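Side-chain contacts in carbonic anhydrase (PDB 3VNP), which catalyses the reversible hydration of carbon dioxide as a homotrimeric gamma-class carbonic anhydrase that uses zinc or magnesium: residues I37-V42 and Q164-L169; N94-M99 and E153-E158. All coordinates share one frame; numbering follows the deposited sequence.

Contact 1. Residues I37-V42 and Q164-L169; sequences IWFNTV and QYYKAL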
ATOM      1  N   ILE A  37      -4.973 -15.626  -1.450  1.00 23.39           N
ATOM      2  CA  ILE A  37      -5.085 -14.230  -1.038  1.00 22.67           C
ATOM      3  C   ILE A  37      -3.832 -14.015  -0.177  1.00 24.41           C
ATOM      4  O   ILE A  37      -3.700 -14.589   0.912  1.00 25.33           O
ATOM      5  CB  ILE A  37      -6.368 -14.010  -0.198  1.00 20.77           C
ATOM      6  CG1 ILE A  37      -7.578 -14.642  -0.906  1.00 20.12           C
ATOM      7  CG2 ILE A  37      -6.598 -12.524   0.042  1.00 21.49           C
ATOM      8  CD1 ILE A  37      -7.917 -14.051  -2.255  1.00 19.26           C
ATOM      9  N   TRP A  38      -2.907 -13.193  -0.658  1.00 24.50           N
ATOM     10  CA  TRP A  38      -1.661 -12.995   0.067  1.00 24.06           C
ATOM     11  C   TRP A  38      -1.624 -11.974   1.195  1.00 23.80           C
ATOM     12  O   TRP A  38      -2.547 -11.177   1.383  1.00 24.46           O
ATOM     13  CB  TRP A  38      -0.536 -12.757  -0.940  1.00 23.75           C
ATOM     14  CG  TRP A  38      -0.429 -13.925  -1.865  1.00 24.68           C
ATOM     15  CD1 TRP A  38      -1.230 -14.194  -2.944  1.00 25.69           C
ATOM     16  CD2 TRP A  38       0.433 -15.060  -1.719  1.00 24.44           C
ATOM     17  NE1 TRP A  38      -0.924 -15.424  -3.469  1.00 23.61           N
ATOM     18  CE2 TRP A  38       0.092 -15.980  -2.735  1.00 24.66           C
ATOM     19  CE3 TRP A  38       1.458 -15.393  -0.818  1.00 24.19           C
ATOM     20  CZ2 TRP A  38       0.738 -17.212  -2.880  1.00 24.65           C
ATOM     21  CZ3 TRP A  38       2.098 -16.615  -0.961  1.00 24.21           C
ATOM     22  CH2 TRP A  38       1.734 -17.511  -1.987  1.00 24.97           C
ATOM     23  N   PHE A  39      -0.534 -12.037   1.951  1.00 21.67           N
ATOM     24  CA  PHE A  39      -0.296 -11.205   3.121  1.00 23.41           C
ATOM     25  C   PHE A  39      -0.814  -9.768   3.127  1.00 24.14           C
ATOM     26  O   PHE A  39      -0.623  -9.014   2.173  1.00 25.97           O
ATOM     27  CB  PHE A  39       1.208 -11.227   3.446  1.00 22.14           C
ATOM     28  CG  PHE A  39       1.735 -12.608   3.735  1.00 20.92           C
ATOM     29  CD1 PHE A  39       1.428 -13.248   4.929  1.00 20.41           C
ATOM     30  CD2 PHE A  39       2.450 -13.310   2.766  1.00 20.78           C
ATOM     31  CE1 PHE A  39       1.813 -14.568   5.154  1.00 19.84           C
ATOM     32  CE2 PHE A  39       2.836 -14.624   2.977  1.00 20.00           C
ATOM     33  CZ  PHE A  39       2.515 -15.259   4.173  1.00 20.26           C
ATOM     34  N   ASN A  40      -1.476  -9.416   4.227  1.00 25.23           N
ATOM     35  CA  ASN A  40      -2.015  -8.078   4.460  1.00 27.65           C
ATOM     36  C   ASN A  40      -3.110  -7.585   3.536  1.00 27.19           C
ATOM     37  O   ASN A  40      -3.537  -6.440   3.647  1.00 29.21           O
ATOM     38  CB  ASN A  40      -0.882  -7.059   4.460  1.00 30.37           C
ATOM     39  CG  ASN A  40       0.136  -7.337   5.531  1.00 35.88           C
ATOM     40  OD1 ASN A  40      -0.119  -7.142   6.719  1.00 39.26           O
ATOM     41  ND2 ASN A  40       1.296  -7.816   5.122  1.00 39.96           N
ATOM     42  N   THR A  41      -3.569  -8.426   2.623  1.00 26.38           N
ATOM     43  CA  THR A  41      -4.633  -8.005   1.721  1.00 26.24           C
ATOM     44  C   THR A  41      -5.936  -7.799   2.491  1.00 25.21           C
ATOM     45  O   THR A  41      -6.223  -8.519   3.445  1.00 26.01           O
ATOM     46  CB  THR A  41      -4.850  -9.046   0.607  1.00 25.56           C
ATOM     47  OG1 THR A  41      -3.784  -8.936  -0.341  1.00 26.55           O
ATOM     48  CG2 THR A  41      -6.180  -8.831  -0.093  1.00 23.38           C
ATOM     49  N   VAL A  42      -6.710  -6.803   2.076  1.00 23.77           N
ATOM     50  CA  VAL A  42      -7.988  -6.504   2.715  1.00 23.87           C
ATOM     51  C   VAL A  42      -9.131  -6.615   1.706  1.00 24.51           C
ATOM     52  O   VAL A  42      -9.111  -5.967   0.658  1.00 25.13           O
ATOM     53  CB  VAL A  42      -8.001  -5.076   3.319  1.00 23.02           C
ATOM     54  CG1 VAL A  42      -9.386  -4.742   3.864  1.00 20.72           C
ATOM     55  CG2 VAL A  42      -6.968  -4.975   4.416  1.00 21.86           C
ATOM     56  N   GLN A 164      -0.748 -23.439  -2.238  1.00 33.14           N
ATOM     57  CA  GLN A 164      -0.932 -24.684  -1.503  1.00 32.85           C
ATOM     58  C   GLN A 164       0.269 -24.993  -0.628  1.00 33.52           C
ATOM     59  O   GLN A 164       0.139 -25.665   0.397  1.00 34.10           O
ATOM     60  CB  GLN A 164      -1.162 -25.847  -2.477  1.00 32.89           C
ATOM     61  CG  GLN A 164      -2.366 -25.675  -3.386  1.00 31.05           C
ATOM     62  CD  GLN A 164      -3.653 -25.500  -2.614  1.00 31.98           C
ATOM     63  OE1 GLN A 164      -4.096 -26.406  -1.910  1.00 34.42           O
ATOM     64  NE2 GLN A 164      -4.260 -24.328  -2.735  1.00 32.72           N
ATOM     65  N   TYR A 165       1.439 -24.506  -1.033  1.00 33.30           N
ATOM     66  CA  TYR A 165       2.663 -24.740  -0.273  1.00 33.12           C
ATOM     67  C   TYR A 165       2.647 -23.953   1.034  1.00 32.29           C
ATOM     68  O   TYR A 165       2.922 -24.499   2.105  1.00 31.62           O
ATOM     69  CB  TYR A 165       3.893 -24.339  -1.090  1.00 33.73           C
ATOM     70  CG  TYR A 165       5.190 -24.679  -0.391  1.00 36.48           C
ATOM     71  CD1 TYR A 165       5.697 -25.974  -0.415  1.00 36.75           C
ATOM     72  CD2 TYR A 165       5.887 -23.714   0.333  1.00 37.66           C
ATOM     73  CE1 TYR A 165       6.867 -26.304   0.267  1.00 38.69           C
ATOM     74  CE2 TYR A 165       7.055 -24.031   1.018  1.00 39.35           C
ATOM     75  CZ  TYR A 165       7.539 -25.328   0.982  1.00 40.12           C
ATOM     76  OH  TYR A 165       8.691 -25.647   1.671  1.00 41.89           O
ATOM     77  N   TYR A 166       2.334 -22.666   0.933  1.00 31.10           N
ATOM     78  CA  TYR A 166       2.263 -21.798   2.101  1.00 30.86           C
ATOM     79  C   TYR A 166       1.095 -22.247   2.967  1.00 31.23           C
ATOM     80  O   TYR A 166       1.138 -22.136   4.187  1.00 30.72           O
ATOM     81  CB  TYR A 166       2.060 -20.343   1.665  1.00 31.69           C
ATOM     82  CG  TYR A 166       3.332 -19.590   1.331  1.00 31.43           C
ATOM     83  CD1 TYR A 166       4.064 -18.942   2.330  1.00 31.62           C
ATOM     84  CD2 TYR A 166       3.792 -19.502   0.017  1.00 29.99           C
ATOM     85  CE1 TYR A 166       5.220 -18.221   2.025  1.00 31.89           C
ATOM     86  CE2 TYR A 166       4.945 -18.786  -0.298  1.00 29.37           C
ATOM     87  CZ  TYR A 166       5.651 -18.144   0.708  1.00 30.97           C
ATOM     88  OH  TYR A 166       6.767 -17.399   0.393  1.00 29.92           O
ATOM     89  N   LYS A 167       0.047 -22.751   2.323  1.00 32.61           N
ATOM     90  CA  LYS A 167      -1.130 -23.229   3.041  1.00 35.21           C
ATOM     91  C   LYS A 167      -0.704 -24.381   3.956  1.00 36.75           C
ATOM     92  O   LYS A 167      -1.145 -24.482   5.105  1.00 36.68           O
ATOM     93  CB  LYS A 167      -2.197 -23.702   2.046  1.00 35.27           C
ATOM     94  CG  LYS A 167      -3.533 -24.089   2.670  1.00 35.62           C
ATOM     95  CD  LYS A 167      -4.548 -24.468   1.592  1.00 37.97           C
ATOM     96  CE  LYS A 167      -5.847 -24.996   2.187  1.00 37.72           C
ATOM     97  NZ  LYS A 167      -6.456 -23.999   3.093  1.00 38.74           N
ATOM     98  N   ALA A 168       0.171 -25.237   3.436  1.00 37.35           N
ATOM     99  CA  ALA A 168       0.684 -26.371   4.196  1.00 38.51           C
ATOM    100  C   ALA A 168       1.506 -25.869   5.376  1.00 39.21           C
ATOM    101  O   ALA A 168       1.314 -26.309   6.510  1.00 40.86           O
ATOM    102  CB  ALA A 168       1.544 -27.257   3.300  1.00 37.55           C
ATOM    103  N   LEU A 169       2.425 -24.946   5.104  1.00 39.33           N
ATOM    104  CA  LEU A 169       3.278 -24.382   6.145  1.00 40.58           C
ATOM    105  C   LEU A 169       2.426 -23.808   7.258  1.00 41.29           C
ATOM    106  O   LEU A 169       2.698 -24.013   8.436  1.00 42.08           O
ATOM    107  CB  LEU A 169       4.158 -23.275   5.569  1.00 40.51           C
ATOM    108  CG  LEU A 169       5.228 -23.709   4.568  1.00 40.38           C
ATOM    109  CD1 LEU A 169       5.870 -22.479   3.949  1.00 39.34           C
ATOM    110  CD2 LEU A 169       6.265 -24.577   5.275  1.00 38.83           C
TER
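W38 and Y166 bring the two backbones nearest, yet their CA atoms remain 9.9 Å apart, so the turn between strands 36-37 and 42-45 meets 164-169 through aromatic side chains. The turn belongs to an early coil of the left-handed parallel beta-helix built from hexapeptide repeats, and helix 146-170 runs along the outside of that prism. W38 presents the outer rim of its six-membered ring, CZ3 and CH2, to one face of Y166 in an offset edge-to-face stack, with centroids 5.1 Å apart and planes at 86°. The rim lands toward the border of the tyrosine ring, where W38 CZ3 is 3.5 Å from Y166 CD2. With CG anti to its carbonyl carbon (chi1 -59°), the indole reaches across to the helix although its CB does not point there. F39 adds a looser touch with its far end, F39 CZ standing 4.4 Å from Y166 CD1. All three rings are buried, and the subunit interface helps to bury them: Y166 OH is hydrogen-bonded with D46 OD1 and with T26 OG1 of the second subunit, whose R44 makes a cation-pi contact with W38. The W38 side chain also lies about 6 Å from that of H82, a metal ligand, placing the aromatic cluster beside the active site. Behind W38, a type II turn from W38 to T41 fixes the backbone. There the carbonyl oxygen of W38 is gripped twice by one residue, by T41 N at 3.2 Å and by T41 OG1 at 3.1 Å, the hydroxyl sitting 40° out of the carbonyl plane.

Contact 2. Residues N94-M99 and E153-E158; sequences NALIGM and ERIRRE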
ATOM      1  N   ASN A  94      -8.313 -14.848 -16.825  1.00 37.04           N
ATOM      2  CA  ASN A  94      -6.909 -14.821 -17.198  1.00 36.95           C
ATOM      3  C   ASN A  94      -6.240 -13.466 -17.377  1.00 34.29           C
ATOM      4  O   ASN A  94      -5.112 -13.398 -17.863  1.00 34.54           O
ATOM      5  CB  ASN A  94      -6.701 -15.669 -18.459  1.00 39.06           C
ATOM      6  CG  ASN A  94      -7.094 -17.122 -18.250  1.00 40.58           C
ATOM      7  OD1 ASN A  94      -6.770 -17.721 -17.222  1.00 41.20           O
ATOM      8  ND2 ASN A  94      -7.790 -17.695 -19.222  1.00 41.27           N
ATOM      9  N   ALA A  95      -6.913 -12.390 -16.992  1.00 31.19           N
ATOM     10  CA  ALA A  95      -6.305 -11.075 -17.127  1.00 29.83           C
ATOM     11  C   ALA A  95      -5.234 -10.940 -16.047  1.00 29.69           C
ATOM     12  O   ALA A  95      -5.243 -11.672 -15.061  1.00 28.90           O
ATOM     13  CB  ALA A  95      -7.356  -9.986 -16.972  1.00 27.72           C
ATOM     14  N   LEU A  96      -4.298 -10.019 -16.244  1.00 29.58           N
ATOM     15  CA  LEU A  96      -3.249  -9.810 -15.259  1.00 29.90           C
ATOM     16  C   LEU A  96      -3.174  -8.331 -14.876  1.00 29.67           C
ATOM     17  O   LEU A  96      -3.069  -7.460 -15.741  1.00 30.29           O
ATOM     18  CB  LEU A  96      -1.897 -10.296 -15.801  1.00 29.18           C
ATOM     19  CG  LEU A  96      -0.728 -10.211 -14.812  1.00 29.39           C
ATOM     20  CD1 LEU A  96       0.385 -11.163 -15.213  1.00 27.17           C
ATOM     21  CD2 LEU A  96      -0.230  -8.777 -14.750  1.00 27.82           C
ATOM     22  N   ILE A  97      -3.234  -8.051 -13.577  1.00 28.27           N
ATOM     23  CA  ILE A  97      -3.169  -6.675 -13.094  1.00 26.73           C
ATOM     24  C   ILE A  97      -1.799  -6.386 -12.487  1.00 25.13           C
ATOM     25  O   ILE A  97      -1.448  -6.922 -11.440  1.00 23.42           O
ATOM     26  CB  ILE A  97      -4.262  -6.412 -12.036  1.00 26.94           C
ATOM     27  CG1 ILE A  97      -5.621  -6.922 -12.549  1.00 27.65           C
ATOM     28  CG2 ILE A  97      -4.330  -4.915 -11.712  1.00 26.48           C
ATOM     29  CD1 ILE A  97      -6.139  -6.251 -13.819  1.00 21.28           C
ATOM     30  N   GLY A  98      -1.025  -5.536 -13.156  1.00 24.62           N
ATOM     31  CA  GLY A  98       0.304  -5.202 -12.669  1.00 24.95           C
ATOM     32  C   GLY A  98       0.328  -4.582 -11.280  1.00 24.90           C
ATOM     33  O   GLY A  98      -0.537  -3.781 -10.927  1.00 22.57           O
ATOM     34  N   MET A  99       1.330  -4.959 -10.493  1.00 25.22           N
ATOM     35  CA  MET A  99       1.495  -4.454  -9.134  1.00 26.39           C
ATOM     36  C   MET A  99       1.399  -2.922  -9.080  1.00 27.45           C
ATOM     37  O   MET A  99       1.827  -2.230 -10.010  1.00 28.14           O
ATOM     38  CB  MET A  99       2.851  -4.904  -8.585  1.00 25.64           C
ATOM     39  CG  MET A  99       4.039  -4.316  -9.339  1.00 27.03           C
ATOM     40  SD  MET A  99       5.633  -5.048  -8.888  1.00 32.21           S
ATOM     41  CE  MET A  99       5.698  -6.406 -10.072  1.00 28.66           C
ATOM     42  N   GLU A 153       0.344 -17.770 -18.105  1.00 46.51           N
ATOM     43  CA  GLU A 153      -0.127 -19.102 -17.718  1.00 46.77           C
ATOM     44  C   GLU A 153       0.881 -19.661 -16.728  1.00 45.01           C
ATOM     45  O   GLU A 153       0.534 -20.388 -15.799  1.00 43.94           O
ATOM     46  CB  GLU A 153      -0.221 -20.006 -18.957  1.00 49.82           C
ATOM     47  CG  GLU A 153      -0.222 -21.524 -18.703  1.00 53.72           C
ATOM     48  CD  GLU A 153      -1.394 -22.010 -17.856  1.00 57.77           C
ATOM     49  OE1 GLU A 153      -2.519 -21.480 -18.018  1.00 59.42           O
ATOM     50  OE2 GLU A 153      -1.193 -22.940 -17.038  1.00 59.08           O
ATOM     51  N   ARG A 154       2.136 -19.289 -16.934  1.00 43.91           N
ATOM     52  CA  ARG A 154       3.228 -19.731 -16.081  1.00 43.43           C
ATOM     53  C   ARG A 154       3.083 -19.112 -14.683  1.00 42.57           C
ATOM     54  O   ARG A 154       3.279 -19.789 -13.671  1.00 42.54           O
ATOM     55  CB  ARG A 154       4.558 -19.323 -16.727  1.00 42.32           C
ATOM     56  CG  ARG A 154       5.759 -20.163 -16.329  1.00 43.67           C
ATOM     57  CD  ARG A 154       6.374 -19.694 -15.029  1.00 46.56           C
ATOM     58  NE  ARG A 154       6.755 -18.285 -15.094  1.00 48.70           N
ATOM     59  CZ  ARG A 154       7.338 -17.622 -14.102  1.00 49.01           C
ATOM     60  NH1 ARG A 154       7.615 -18.239 -12.963  1.00 48.51           N
ATOM     61  NH2 ARG A 154       7.639 -16.339 -14.246  1.00 49.45           N
ATOM     62  N   ILE A 155       2.732 -17.830 -14.637  1.00 40.86           N
ATOM     63  CA  ILE A 155       2.556 -17.119 -13.371  1.00 39.25           C
ATOM     64  C   ILE A 155       1.328 -17.656 -12.635  1.00 38.33           C
ATOM     65  O   ILE A 155       1.385 -17.998 -11.451  1.00 37.63           O
ATOM     66  CB  ILE A 155       2.368 -15.596 -13.614  1.00 38.69           C
ATOM     67  CG1 ILE A 155       3.667 -14.988 -14.149  1.00 39.35           C
ATOM     68  CG2 ILE A 155       1.960 -14.901 -12.327  1.00 37.92           C
ATOM     69  CD1 ILE A 155       3.526 -13.545 -14.625  1.00 38.58           C
ATOM     70  N   ARG A 156       0.218 -17.718 -13.357  1.00 36.84           N
ATOM     71  CA  ARG A 156      -1.043 -18.201 -12.825  1.00 37.37           C
ATOM     72  C   ARG A 156      -0.873 -19.565 -12.152  1.00 37.82           C
ATOM     73  O   ARG A 156      -1.229 -19.747 -10.986  1.00 36.73           O
ATOM     74  CB  ARG A 156      -2.041 -18.269 -13.981  1.00 38.09           C
ATOM     75  CG  ARG A 156      -3.411 -18.820 -13.672  1.00 37.93           C
ATOM     76  CD  ARG A 156      -4.339 -18.403 -14.795  1.00 39.59           C
ATOM     77  NE  ARG A 156      -3.684 -18.513 -16.098  1.00 42.46           N
ATOM     78  CZ  ARG A 156      -3.693 -17.562 -17.028  1.00 43.16           C
ATOM     79  NH1 ARG A 156      -4.322 -16.418 -16.810  1.00 43.54           N
ATOM     80  NH2 ARG A 156      -3.066 -17.753 -18.181  1.00 45.27           N
ATOM     81  N   ARG A 157      -0.313 -20.516 -12.891  1.00 39.66           N
ATOM     82  CA  ARG A 157      -0.082 -21.864 -12.384  1.00 41.97           C
ATOM     83  C   ARG A 157       0.885 -21.864 -11.201  1.00 40.97           C
ATOM     84  O   ARG A 157       0.675 -22.573 -10.217  1.00 40.08           O
ATOM     85  CB  ARG A 157       0.465 -22.748 -13.507  1.00 45.49           C
ATOM     86  CG  ARG A 157       0.817 -24.158 -13.091  1.00 52.42           C
ATOM     87  CD  ARG A 157       1.487 -24.895 -14.240  1.00 58.59           C
ATOM     88  NE  ARG A 157       2.703 -24.212 -14.677  1.00 63.03           N
ATOM     89  CZ  ARG A 157       3.491 -24.636 -15.660  1.00 65.26           C
ATOM     90  NH1 ARG A 157       3.194 -25.750 -16.322  1.00 65.16           N
ATOM     91  NH2 ARG A 157       4.578 -23.940 -15.984  1.00 65.71           N
ATOM     92  N   GLU A 158       1.946 -21.069 -11.306  1.00 41.22           N
ATOM     93  CA  GLU A 158       2.940 -20.969 -10.243  1.00 41.56           C
ATOM     94  C   GLU A 158       2.314 -20.545  -8.912  1.00 40.52           C
ATOM     95  O   GLU A 158       2.667 -21.082  -7.861  1.00 39.68           O
ATOM     96  CB  GLU A 158       4.028 -19.962 -10.628  1.00 45.27           C
ATOM     97  CG  GLU A 158       4.996 -19.626  -9.491  1.00 51.96           C
ATOM     98  CD  GLU A 158       5.745 -18.317  -9.718  1.00 56.28           C
ATOM     99  OE1 GLU A 158       6.454 -18.205 -10.740  1.00 58.75           O
ATOM    100  OE2 GLU A 158       5.624 -17.395  -8.874  1.00 58.86           O
TER
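R156 and N94 share most of the buried surface here, the arginine reaching up from helix 146-170 to the corner that precedes strand 96-97. The guanidinium meets N94 in two ways. Near its edge, R156 NH1 gives a weak hydrogen bond to N94 O, 3.3 Å long and bent to 140°. Over one face lies the amide oxygen: N94 OD1 is 2.8 Å from R156 NH1, but the N-H does not aim at it, so the approach is polar and close without being a hydrogen bond. The amide plane is turned 65° from the guanidinium plane. Extended as far as CD, the arginine then bends at chi3 (41°), which brings the guanidinium to this corner. R156 NH1 also donates to G77 O in the neighbouring coil, while R156 NE keeps a long salt bridge with E153 OE1, 3.7 Å away. Corner and coil belong to the left-handed parallel beta-helix of hexapeptide-repeat proteins, so this one side chain joins two successive turns of the prism to the helix lying along it. A methionine in place of R156 would probably leave the carbonyl oxygens of N94 and G77 without this donor and E153 without its nearby positive charge. Below the polar corner the contact turns apolar. L96 points toward the helix, and I155 points to meet it. The two side chains cross at about a right angle, with L96 CD1 4.0 Å from I155 CD1; both also rest on T79 of the adjoining strand 79-80.

From the N terminus, the chain builds the early coil that carries 37-42, winds on through later coils to 94-99, finishes the parallel coils, adds the antiparallel strand 138-143 and then enters helix 146-170. That helix runs back along the prism, so its earlier residues, 153-158, close the loop of contact 2 and its later ones, 164-169, close the wider loop of contact 1. Contact 2 is therefore nested inside contact 1. Their centres lie 16 Å apart and they do not touch each other, yet together they tie one helix to an early and a later coil, and both reach the second subunit of the trimer.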